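Local coordinates for protein pyrrolidone-carboxylate peptidase (Deinococcus radiodurans R1, PDB 5Z48) that removes pyroglutamate from the N-terminus of peptides as a thiol-dependent exopeptidase of the peptidase C15 family, at residues T81-Q93 with R103-A117. Numbering follows the deposited sequence. Where two conformers were deposited one is given.
Sequences TLERVGVGVMDFQ and RDQPIEPDAPAAYLA
With CG of Asp-91 anti to its own N (chi1 -168°) and the chain of Arg-103 folded at chi2 and chi3, a carboxylate and a guanidinium meet just beyond the paired ends of strands 89-90 and 105-106. Arg-103 NE meets Asp-91 OD1 (2.9 Å) on the syn side but tilted well out of the carboxylate plane, the two planes standing 71° apart. Arg-103 NH2 reaches Phe-92 O (2.8 Å), which lies near the guanidinium plane. The anti lone pair of Asp-91 OD1 takes Asp-104 N at 2.9 Å, beside a G1 bulge in which Asp-104 and Gln-105 both face Met-90. Replacing this aspartate by an alanine is likely to rob Arg-103 NE and Asp-104 N of their common acceptor, leaving the guanidinium held chiefly through NH2 and Phe-92 O. Further along, the side chain of Met-90, in one of two conformers, crosses that of Ile-107 at about a right angle, Met-90 CG 3.6 Å from Ile-107 CG1. The inverse gamma turn centred on Gly-88 divides the pairing: Gly-88 N donates to Ala-113 O, Gly-88 O accepts from Ile-107 N, and one strand thereby exchanges partner 105-106 for 114-116. There Gly-86 and Tyr-115 form a hydrogen-bonded antiparallel pair, and Val-85 CG2 packs on Ala-114 CB (3.7 Å). Asp-91 and Asp-104, their OD1 atoms 3.2 Å apart, face Arg-122 and Arg-84 of the second subunit. Toward its start, strand 80-90 enters the central sheet beside strands 135-138 and 167-172, carrying Glu-83, probably an active-site residue, to His-171, while Ile-107 and Tyr-115 rest on helix 145-159.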
loop_
_atom_site.group_PDB
_atom_site.type_symbol
_atom_site.label_atom_id
_atom_site.label_comp_id
_atom_site.label_asym_id
_atom_site.label_seq_id
_atom_site.Cartn_x
_atom_site.Cartn_y
_atom_site.Cartn_z
ATOM N N THR B 81 5.396 -5.714 15.395
ATOM C CA THR B 81 4.166 -6.481 15.560
ATOM C C THR B 81 4.404 -7.755 16.362
ATOM O O THR B 81 5.498 -8.338 16.356
ATOM C CB THR B 81 3.504 -6.874 14.200
ATOM O OG1 THR B 81 4.475 -7.492 13.321
ATOM C CG2 THR B 81 2.901 -5.624 13.524
ATOM N N LEU B 82 3.370 -8.156 17.103
ATOM C CA LEU B 82 3.371 -9.396 17.888
ATOM C C LEU B 82 2.462 -10.407 17.201
ATOM O O LEU B 82 1.283 -10.102 16.930
ATOM C CB LEU B 82 2.854 -9.144 19.309
ATOM C CG LEU B 82 3.617 -8.159 20.147
ATOM C CD1 LEU B 82 2.766 -7.866 21.381
ATOM C CD2 LEU B 82 4.986 -8.748 20.523
ATOM N N GLU B 83 2.987 -11.624 16.931
ATOM C CA GLU B 83 2.210 -12.657 16.244
ATOM C C GLU B 83 1.255 -13.343 17.197
ATOM O O GLU B 83 1.659 -13.858 18.254
ATOM C CB GLU B 83 3.142 -13.705 15.599
ATOM C CG GLU B 83 4.013 -13.082 14.514
ATOM C CD GLU B 83 3.248 -12.444 13.367
ATOM O OE1 GLU B 83 2.016 -12.693 13.208
ATOM O OE2 GLU B 83 3.895 -11.630 12.637
ATOM N N ARG B 84 -0.030 -13.382 16.824
ATOM C CA ARG B 84 -0.997 -14.057 17.674
ATOM C C ARG B 84 -0.923 -15.557 17.559
ATOM O O ARG B 84 -1.270 -16.252 18.519
ATOM C CB ARG B 84 -2.413 -13.568 17.331
ATOM C CG ARG B 84 -3.462 -14.089 18.340
ATOM C CD ARG B 84 -4.913 -13.705 17.953
ATOM N NE ARG B 84 -5.127 -12.254 17.920
ATOM C CZ ARG B 84 -5.559 -11.533 18.956
ATOM N NH1 ARG B 84 -5.744 -12.106 20.159
ATOM N NH2 ARG B 84 -5.820 -10.228 18.788
ATOM N N VAL B 85 -0.566 -16.080 16.383
ATOM C CA VAL B 85 -0.782 -17.504 16.102
ATOM C C VAL B 85 0.320 -18.037 15.193
ATOM O O VAL B 85 0.717 -17.405 14.206
ATOM C CB VAL B 85 -2.199 -17.723 15.530
ATOM C CG1 VAL B 85 -2.377 -16.933 14.244
ATOM C CG2 VAL B 85 -2.485 -19.201 15.346
ATOM N N GLY B 86 0.803 -19.228 15.542
ATOM C CA GLY B 86 1.697 -19.989 14.675
ATOM C C GLY B 86 0.911 -21.131 14.053
ATOM O O GLY B 86 0.284 -21.914 14.756
ATOM N N VAL B 87 0.956 -21.224 12.719
ATOM C CA VAL B 87 0.158 -22.197 11.971
ATOM C C VAL B 87 1.045 -23.360 11.529
ATOM O O VAL B 87 2.199 -23.161 11.131
ATOM C CB VAL B 87 -0.497 -21.511 10.759
ATOM C CG1 VAL B 87 -1.200 -22.521 9.860
ATOM C CG2 VAL B 87 -1.478 -20.425 11.216
ATOM N N GLY B 88 0.508 -24.573 11.622
ATOM C CA GLY B 88 1.280 -25.799 11.372
ATOM C C GLY B 88 1.458 -26.130 9.899
ATOM O O GLY B 88 1.273 -27.285 9.492
ATOM N N VAL B 89 1.800 -25.141 9.092
ATOM C CA VAL B 89 1.997 -25.331 7.657
ATOM C C VAL B 89 3.249 -24.575 7.213
ATOM O O VAL B 89 3.509 -23.452 7.672
ATOM C CB VAL B 89 0.778 -24.868 6.822
ATOM C CG1 VAL B 89 1.032 -25.045 5.326
ATOM C CG2 VAL B 89 -0.509 -25.623 7.227
ATOM N N MET B 90 3.999 -25.195 6.300
ATOM C CA MET B 90 5.128 -24.580 5.601
ATOM C C MET B 90 4.716 -24.314 4.155
ATOM O O MET B 90 4.453 -25.259 3.397
ATOM C CB MET B 90 6.358 -25.489 5.641
ATOM C CG MET B 90 6.720 -25.875 7.057
ATOM S SD MET B 90 7.761 -27.315 7.236
ATOM C CE MET B 90 9.382 -26.746 6.738
ATOM N N ASP B 91 4.734 -23.041 3.760
ATOM C CA ASP B 91 4.425 -22.680 2.376
ATOM C C ASP B 91 5.261 -21.461 2.038
ATOM O O ASP B 91 4.984 -20.357 2.527
ATOM C CB ASP B 91 2.936 -22.413 2.166
ATOM C CG ASP B 91 2.595 -22.325 0.700
ATOM O OD1 ASP B 91 2.432 -23.360 0.043
ATOM O OD2 ASP B 91 2.481 -21.193 0.185
ATOM N N PHE B 92 6.314 -21.675 1.241
ATOM C CA PHE B 92 7.356 -20.674 1.065
ATOM C C PHE B 92 7.143 -19.937 -0.242
ATOM O O PHE B 92 7.153 -20.559 -1.308
ATOM C CB PHE B 92 8.747 -21.314 1.066
ATOM C CG PHE B 92 9.221 -21.832 2.414
ATOM C CD1 PHE B 92 8.378 -21.929 3.533
ATOM C CD2 PHE B 92 10.560 -22.210 2.549
ATOM C CE1 PHE B 92 8.858 -22.409 4.760
ATOM C CE2 PHE B 92 11.061 -22.691 3.743
ATOM C CZ PHE B 92 10.230 -22.779 4.873
ATOM N N GLN B 93 7.005 -18.616 -0.160
ATOM C CA GLN B 93 6.907 -17.792 -1.359
ATOM C C GLN B 93 8.263 -17.527 -1.993
ATOM O O GLN B 93 8.318 -17.247 -3.194
ATOM C CB GLN B 93 6.244 -16.462 -1.020
ATOM C CG GLN B 93 4.873 -16.668 -0.381
ATOM C CD GLN B 93 3.837 -17.125 -1.383
ATOM O OE1 GLN B 93 3.794 -16.650 -2.521
ATOM N NE2 GLN B 93 3.011 -18.075 -0.976
ATOM N N ARG B 103 5.470 -26.509 -0.198
ATOM C CA ARG B 103 4.133 -26.154 -0.685
ATOM C C ARG B 103 3.089 -26.874 0.184
ATOM O O ARG B 103 3.016 -28.106 0.176
ATOM C CB ARG B 103 4.004 -26.528 -2.165
ATOM C CG ARG B 103 2.710 -26.028 -2.835
ATOM C CD ARG B 103 2.925 -24.702 -3.596
ATOM N NE ARG B 103 3.418 -23.638 -2.705
ATOM C CZ ARG B 103 4.573 -22.993 -2.838
ATOM N NH1 ARG B 103 5.404 -23.253 -3.855
ATOM N NH2 ARG B 103 4.884 -22.041 -1.980
ATOM N N ASP B 104 2.291 -26.102 0.953
ATOM C CA ASP B 104 1.163 -26.656 1.712
ATOM C C ASP B 104 1.583 -27.814 2.620
ATOM O O ASP B 104 0.851 -28.789 2.790
ATOM C CB ASP B 104 0.039 -27.117 0.774
ATOM C CG ASP B 104 -0.406 -26.032 -0.174
ATOM O OD1 ASP B 104 -0.432 -24.850 0.272
ATOM O OD2 ASP B 104 -0.734 -26.368 -1.331
ATOM N N GLN B 105 2.763 -27.696 3.252
ATOM C CA GLN B 105 3.344 -28.854 3.935
ATOM C C GLN B 105 3.048 -28.812 5.431
ATOM O O GLN B 105 3.467 -27.859 6.108
ATOM C CB GLN B 105 4.850 -28.893 3.685
ATOM C CG GLN B 105 5.561 -30.075 4.320
ATOM C CD GLN B 105 5.225 -31.414 3.669
ATOM O OE1 GLN B 105 4.939 -31.499 2.471
ATOM N NE2 GLN B 105 5.194 -32.459 4.485
ATOM N N PRO B 106 2.359 -29.809 5.998
ATOM C CA PRO B 106 2.153 -29.822 7.455
ATOM C C PRO B 106 3.478 -29.935 8.191
ATOM O O PRO B 106 4.377 -30.678 7.793
ATOM C CB PRO B 106 1.271 -31.052 7.692
ATOM C CG PRO B 106 0.551 -31.258 6.316
ATOM C CD PRO B 106 1.634 -30.892 5.311
ATOM N N ILE B 107 3.595 -29.187 9.290
ATOM C CA ILE B 107 4.859 -29.204 10.026
ATOM C C ILE B 107 5.029 -30.518 10.781
ATOM O O ILE B 107 6.117 -31.101 10.803
ATOM C CB ILE B 107 4.940 -27.986 10.969
ATOM C CG1 ILE B 107 5.109 -26.703 10.147
ATOM C CG2 ILE B 107 6.075 -28.179 11.981
ATOM C CD1 ILE B 107 5.134 -25.373 10.986
ATOM N N GLU B 108 3.952 -31.019 11.390
ATOM C CA GLU B 108 4.035 -32.185 12.266
ATOM C C GLU B 108 2.820 -33.068 12.057
ATOM O O GLU B 108 1.686 -32.596 12.193
ATOM C CB GLU B 108 4.099 -31.716 13.730
ATOM C CG GLU B 108 4.377 -32.783 14.735
ATOM C CD GLU B 108 5.849 -32.897 15.011
ATOM O OE1 GLU B 108 6.315 -34.041 15.063
ATOM O OE2 GLU B 108 6.543 -31.849 15.154
ATOM N N PRO B 109 3.008 -34.350 11.738
ATOM C CA PRO B 109 1.858 -35.257 11.667
ATOM C C PRO B 109 1.191 -35.352 13.034
ATOM O O PRO B 109 1.860 -35.351 14.070
ATOM C CB PRO B 109 2.481 -36.593 11.237
ATOM C CG PRO B 109 3.950 -36.496 11.651
ATOM C CD PRO B 109 4.300 -35.028 11.516
ATOM N N ASP B 110 -0.139 -35.345 13.032
ATOM C CA ASP B 110 -0.925 -35.634 14.237
ATOM C C ASP B 110 -0.717 -34.598 15.331
ATOM O O ASP B 110 -0.592 -34.941 16.502
ATOM C CB ASP B 110 -0.634 -37.035 14.781
ATOM C CG ASP B 110 -0.825 -38.102 13.746
ATOM O OD1 ASP B 110 -1.832 -38.015 13.008
ATOM O OD2 ASP B 110 0.025 -39.019 13.661
ATOM N N ALA B 111 -0.577 -33.336 14.955
ATOM C CA ALA B 111 -0.447 -32.241 15.904
ATOM C C ALA B 111 -1.479 -31.172 15.579
ATOM O O ALA B 111 -2.097 -31.204 14.504
ATOM C CB ALA B 111 0.980 -31.653 15.869
ATOM N N PRO B 112 -1.685 -30.192 16.477
ATOM C CA PRO B 112 -2.715 -29.170 16.214
ATOM C C PRO B 112 -2.448 -28.371 14.949
ATOM O O PRO B 112 -1.302 -28.128 14.553
ATOM C CB PRO B 112 -2.647 -28.258 17.451
ATOM C CG PRO B 112 -2.150 -29.222 18.574
ATOM C CD PRO B 112 -1.125 -30.050 17.845
ATOM N N ALA B 113 -3.544 -27.882 14.354
ATOM C CA ALA B 113 -3.428 -26.990 13.206
ATOM C C ALA B 113 -2.660 -25.718 13.528
ATOM O O ALA B 113 -2.031 -25.121 12.635
ATOM C CB ALA B 113 -4.825 -26.636 12.693
ATOM N N ALA B 114 -2.727 -25.254 14.781
ATOM C CA ALA B 114 -2.064 -24.030 15.172
ATOM C C ALA B 114 -1.849 -24.021 16.681
ATOM O O ALA B 114 -2.473 -24.782 17.425
ATOM C CB ALA B 114 -2.890 -22.812 14.767
ATOM N N TYR B 115 -0.962 -23.108 17.119
ATOM C CA TYR B 115 -0.809 -22.753 18.530
ATOM C C TYR B 115 -0.950 -21.245 18.687
ATOM O O TYR B 115 -0.335 -20.486 17.929
ATOM C CB TYR B 115 0.577 -23.204 19.066
ATOM C CG TYR B 115 0.692 -24.663 19.318
ATOM C CD1 TYR B 115 1.119 -25.568 18.317
ATOM C CD2 TYR B 115 0.410 -25.188 20.577
ATOM C CE1 TYR B 115 1.253 -26.920 18.574
ATOM C CE2 TYR B 115 0.544 -26.544 20.847
ATOM C CZ TYR B 115 0.961 -27.419 19.841
ATOM O OH TYR B 115 1.079 -28.740 20.142
ATOM N N LEU B 116 -1.761 -20.798 19.644
ATOM C CA LEU B 116 -1.748 -19.376 19.996
ATOM C C LEU B 116 -0.492 -19.033 20.794
ATOM O O LEU B 116 -0.089 -19.760 21.712
ATOM C CB LEU B 116 -3.013 -19.007 20.787
ATOM C CG LEU B 116 -4.340 -19.276 20.075
ATOM C CD1 LEU B 116 -5.461 -18.848 21.037
ATOM C CD2 LEU B 116 -4.340 -18.476 18.785
ATOM N N ALA B 117 0.099 -17.878 20.476
ATOM C CA ALA B 117 1.198 -17.376 21.298
ATOM C C ALA B 117 0.715 -17.172 22.726
ATOM O O ALA B 117 -0.450 -16.807 22.968
ATOM C CB ALA B 117 1.693 -16.043 20.723
HETATM O O HOH W 1 -2.141 -15.431 21.132
HETATM O O HOH W 2 1.716 -29.337 12.091
#